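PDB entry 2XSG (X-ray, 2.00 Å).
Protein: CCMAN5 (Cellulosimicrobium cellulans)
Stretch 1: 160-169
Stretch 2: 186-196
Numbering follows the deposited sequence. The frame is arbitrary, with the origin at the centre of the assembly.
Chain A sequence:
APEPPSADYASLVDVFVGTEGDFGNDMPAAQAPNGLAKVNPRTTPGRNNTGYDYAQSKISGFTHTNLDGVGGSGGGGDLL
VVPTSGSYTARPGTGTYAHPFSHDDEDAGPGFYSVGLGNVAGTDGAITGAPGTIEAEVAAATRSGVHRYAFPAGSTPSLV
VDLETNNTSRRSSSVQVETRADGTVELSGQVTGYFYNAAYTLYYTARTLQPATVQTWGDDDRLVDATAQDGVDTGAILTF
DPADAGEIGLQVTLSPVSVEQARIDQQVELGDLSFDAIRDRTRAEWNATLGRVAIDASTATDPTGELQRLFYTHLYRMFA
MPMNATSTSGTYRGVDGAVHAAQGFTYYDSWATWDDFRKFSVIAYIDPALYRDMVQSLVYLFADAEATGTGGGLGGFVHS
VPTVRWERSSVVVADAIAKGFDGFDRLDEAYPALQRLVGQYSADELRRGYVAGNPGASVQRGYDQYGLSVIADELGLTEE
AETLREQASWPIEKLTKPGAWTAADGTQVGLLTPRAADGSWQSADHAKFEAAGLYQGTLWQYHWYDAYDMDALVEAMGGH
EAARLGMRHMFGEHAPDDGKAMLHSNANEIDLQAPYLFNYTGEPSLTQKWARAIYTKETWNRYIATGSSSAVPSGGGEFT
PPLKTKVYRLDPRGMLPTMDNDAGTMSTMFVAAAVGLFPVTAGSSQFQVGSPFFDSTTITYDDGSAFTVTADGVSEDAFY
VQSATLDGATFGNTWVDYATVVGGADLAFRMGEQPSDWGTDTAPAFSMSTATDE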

# COMPACT_ATOMS: atom_id res chain seq x y z
N VAL A 160 -5.11 26.41 15.21
CA VAL A 160 -3.74 26.64 14.79
C VAL A 160 -3.56 25.86 13.50
O VAL A 160 -3.94 24.67 13.44
N VAL A 161 -3.02 26.51 12.47
CA VAL A 161 -2.69 25.84 11.23
C VAL A 161 -1.16 25.80 11.19
O VAL A 161 -0.53 26.81 10.90
N ASP A 162 -0.57 24.65 11.52
CA ASP A 162 0.88 24.50 11.61
C ASP A 162 1.44 23.92 10.31
O ASP A 162 1.16 22.75 9.94
N LEU A 163 2.25 24.71 9.62
CA LEU A 163 2.75 24.32 8.31
C LEU A 163 4.15 23.74 8.33
O LEU A 163 4.74 23.47 7.29
N GLU A 164 4.69 23.55 9.54
CA GLU A 164 6.00 22.92 9.66
C GLU A 164 5.88 21.40 9.75
O GLU A 164 6.71 20.68 9.21
N THR A 165 4.83 20.92 10.44
CA THR A 165 4.60 19.49 10.73
C THR A 165 4.77 18.61 9.48
O THR A 165 4.14 18.86 8.44
N ASN A 166 5.65 17.62 9.59
CA ASN A 166 5.81 16.59 8.56
C ASN A 166 6.30 15.31 9.21
O ASN A 166 7.07 15.37 10.17
N ASN A 167 5.88 14.17 8.67
CA ASN A 167 6.29 12.86 9.19
C ASN A 167 7.77 12.55 9.06
O ASN A 167 8.31 11.74 9.83
N THR A 168 8.43 13.21 8.11
CA THR A 168 9.86 13.02 7.90
C THR A 168 10.63 14.32 7.80
O THR A 168 11.59 14.51 8.53
N SER A 169 10.25 15.22 6.90
CA SER A 169 11.08 16.41 6.67
C SER A 169 10.32 17.50 5.95
O SER A 169 9.85 17.30 4.83
N GLU A 186 -9.52 32.87 4.35
CA GLU A 186 -8.99 31.88 3.43
C GLU A 186 -7.46 31.95 3.53
O GLU A 186 -6.89 33.06 3.51
N LEU A 187 -6.85 30.79 3.72
CA LEU A 187 -5.40 30.61 3.83
C LEU A 187 -4.95 29.78 2.64
O LEU A 187 -5.63 28.83 2.26
N SER A 188 -3.80 30.12 2.05
CA SER A 188 -3.31 29.34 0.92
C SER A 188 -1.81 29.46 0.77
O SER A 188 -1.20 30.44 1.22
N GLY A 189 -1.23 28.46 0.10
CA GLY A 189 0.20 28.40 -0.14
C GLY A 189 0.64 27.01 -0.54
O GLY A 189 -0.13 26.25 -1.12
N GLN A 190 1.89 26.67 -0.22
CA GLN A 190 2.46 25.38 -0.60
C GLN A 190 3.19 24.76 0.58
O GLN A 190 3.64 25.46 1.50
N VAL A 191 3.28 23.44 0.54
CA VAL A 191 4.11 22.72 1.48
C VAL A 191 5.00 21.79 0.67
O VAL A 191 4.52 21.12 -0.25
N THR A 192 6.29 21.80 0.97
CA THR A 192 7.24 20.90 0.30
C THR A 192 7.86 20.00 1.37
O THR A 192 8.42 20.48 2.36
N GLY A 193 7.68 18.70 1.18
CA GLY A 193 8.19 17.72 2.13
C GLY A 193 9.14 16.75 1.44
O GLY A 193 9.44 16.89 0.26
N TYR A 194 9.61 15.77 2.18
CA TYR A 194 10.47 14.76 1.60
C TYR A 194 10.16 13.42 2.26
O TYR A 194 9.90 13.37 3.46
N PHE A 195 10.15 12.36 1.45
CA PHE A 195 10.14 11.01 1.99
C PHE A 195 10.93 10.07 1.09
O PHE A 195 10.74 10.05 -0.13
N TYR A 196 11.82 9.32 1.72
CA TYR A 196 12.65 8.29 1.09
C TYR A 196 13.58 8.75 -0.05
O TYR A 196 14.77 9.02 0.21

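The most unusual feature of this contact is the amide of Asn-166, whose OD1 gathers two backbone NH groups of its own loop and a water that reaches across to the other stretch. With chi1 t (-171°), the Asn-166 side chain points toward the strand of stretch 2, and its OD1 accepts hydrogen bonds from Thr-168 N and from Ser-169 N, both at 2.8 Å, so one oxygen serves two consecutive backbone NH groups. Water 1 donates to Asn-166 OD1 at 2.7 Å and to Tyr-194 O at 2.8 Å. Asn-166 OD1 and Tyr-194 O, 4.1 Å apart, are both acceptors with no proton to share, and the water supplies the donors. Asn-166 ND2 lies 4.0 Å from Gly-193 CA and is hydrogen-bonded elsewhere in the structure. The absence of a side chain at Gly-193 matters here: an ideal CB would sit 2.7 Å from Asn-166 ND2, a clash.

Beside Gly-193 the contact turns to the backbone of Ser-169. Ser-169 O receives a weak hydrogen bond from Tyr-194 N (3.1 Å, with an N-H...O angle of 127°) and also a CA-H...O contact from Gly-193 CA at 3.2 Å. The CB atoms of Ser-169 (t) and Tyr-194 (t) are 4.2 Å apart, but the end of the tyrosine leads away from stretch 1. Tyr-194 OH donates to Tyr-196 O at 2.6 Å, tying the phenol to the end of its own stretch.

Thr-168, in the m rotamer, points toward stretch 2 although it is exposed. Its CB packs 3.4 Å from Tyr-194 O, while Thr-168 OG1 approaches the edge of the Phe-195 ring, 3.5 Å from CD1 of Phe-195 and near the ring plane. The phenylalanine side chain (t) leaves its backbone sideways, and Thr-168 OG1 lies at the ring edge.

Farther back along the strand the contact becomes purely apolar and the backbones draw apart, from a CA-CA distance of 5.4 Å between Ser-169 and Tyr-194 to 9.2 Å between Val-161 and Leu-187. Buried side chains pointing toward each other span this wider gap. Leu-163 (m, m) places CD1 4.0 Å from CG1 of Val-191 (m), and Val-161 (t) brings CG2 to 3.7 Å from CD1 of Leu-187 (m, t). The intervening Asp-162 makes no contact with stretch 2; its OD1 instead accepts a hydrogen bond from Glu-164 N at 3.0 Å.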

# COMPACT_ATOMS: atom_id res chain seq x y z
CB VAL A 160 -2.75 26.13 15.84
CG1 VAL A 160 -1.32 26.14 15.30
CG2 VAL A 160 -2.85 26.96 17.12
CB VAL A 161 -3.31 26.56 9.99
CG1 VAL A 161 -2.99 25.82 8.70
CG2 VAL A 161 -4.83 26.74 10.16
CB ASP A 162 1.21 23.60 12.80
CG ASP A 162 2.66 23.65 13.20
OD1 ASP A 162 3.55 23.77 12.33
OD2 ASP A 162 2.94 23.58 14.41
CB LEU A 163 2.67 25.49 7.32
CG LEU A 163 1.29 25.89 6.78
CD1 LEU A 163 0.46 24.68 6.35
CD2 LEU A 163 0.53 26.65 7.81
CB GLU A 164 6.76 23.48 10.87
CG GLU A 164 8.25 23.11 10.89
CD GLU A 164 8.51 21.71 11.46
OE1 GLU A 164 7.62 21.16 12.15
OE2 GLU A 164 9.60 21.16 11.21
CB THR A 165 3.20 19.25 11.34
OG1 THR A 165 2.98 20.17 12.41
CG2 THR A 165 3.05 17.82 11.88
CB ASN A 166 6.79 17.05 7.48
CG ASN A 166 6.82 16.11 6.29
OD1 ASN A 166 7.51 15.10 6.31
ND2 ASN A 166 6.08 16.46 5.23
CB ASN A 167 5.42 11.73 8.60
CG ASN A 167 4.01 11.74 9.16
OD1 ASN A 167 3.79 12.13 10.31
ND2 ASN A 167 3.05 11.33 8.36
CB THR A 168 10.14 12.14 6.67
OG1 THR A 168 9.72 10.80 6.95
CG2 THR A 168 11.63 12.12 6.34
CB SER A 169 12.35 16.04 5.88
OG SER A 169 13.12 17.19 5.56
CB GLU A 186 -9.46 32.13 2.00
CG GLU A 186 -9.14 31.00 1.00
CD GLU A 186 -7.88 31.25 0.18
OE1 GLU A 186 -7.34 32.37 0.28
OE2 GLU A 186 -7.44 30.33 -0.56
CB LEU A 187 -5.04 29.86 5.11
CG LEU A 187 -5.48 30.37 6.48
CD1 LEU A 187 -5.02 29.44 7.60
CD2 LEU A 187 -4.96 31.79 6.71
CB SER A 188 -3.98 29.81 -0.39
OG SER A 188 -3.56 31.12 -0.71
CB GLN A 190 3.42 25.56 -1.78
CG GLN A 190 4.68 26.38 -1.47
CD GLN A 190 5.83 25.52 -0.92
OE1 GLN A 190 5.81 24.29 -1.04
NE2 GLN A 190 6.82 26.16 -0.33
CB VAL A 191 3.28 21.94 2.55
CG1 VAL A 191 2.58 22.90 3.49
CG2 VAL A 191 2.27 21.00 1.90
CB THR A 192 8.29 21.70 -0.52
OG1 THR A 192 7.61 22.44 -1.54
CG2 THR A 192 9.35 20.77 -1.17
CB TYR A 194 11.94 15.14 1.79
CG TYR A 194 12.93 14.16 1.18
CD1 TYR A 194 13.30 13.00 1.87
CD2 TYR A 194 13.51 14.39 -0.08
CE1 TYR A 194 14.20 12.08 1.33
CE2 TYR A 194 14.44 13.47 -0.64
CZ TYR A 194 14.78 12.33 0.08
OH TYR A 194 15.66 11.40 -0.43
CB PHE A 195 8.72 10.48 2.18
CG PHE A 195 8.67 9.09 2.77
CD1 PHE A 195 9.00 8.87 4.12
CD2 PHE A 195 8.33 8.00 1.97
CE1 PHE A 195 8.97 7.59 4.67
CE2 PHE A 195 8.28 6.70 2.52
CZ PHE A 195 8.60 6.49 3.87
CB TYR A 196 11.82 7.04 0.71
CG TYR A 196 12.68 5.83 0.50
CD1 TYR A 196 13.44 5.28 1.56
CD2 TYR A 196 12.78 5.24 -0.77
CE1 TYR A 196 14.26 4.17 1.36
CE2 TYR A 196 13.59 4.12 -0.98
CZ TYR A 196 14.33 3.60 0.08
OH TYR A 196 15.12 2.50 -0.14
O HOH W 1 7.16 13.43 4.16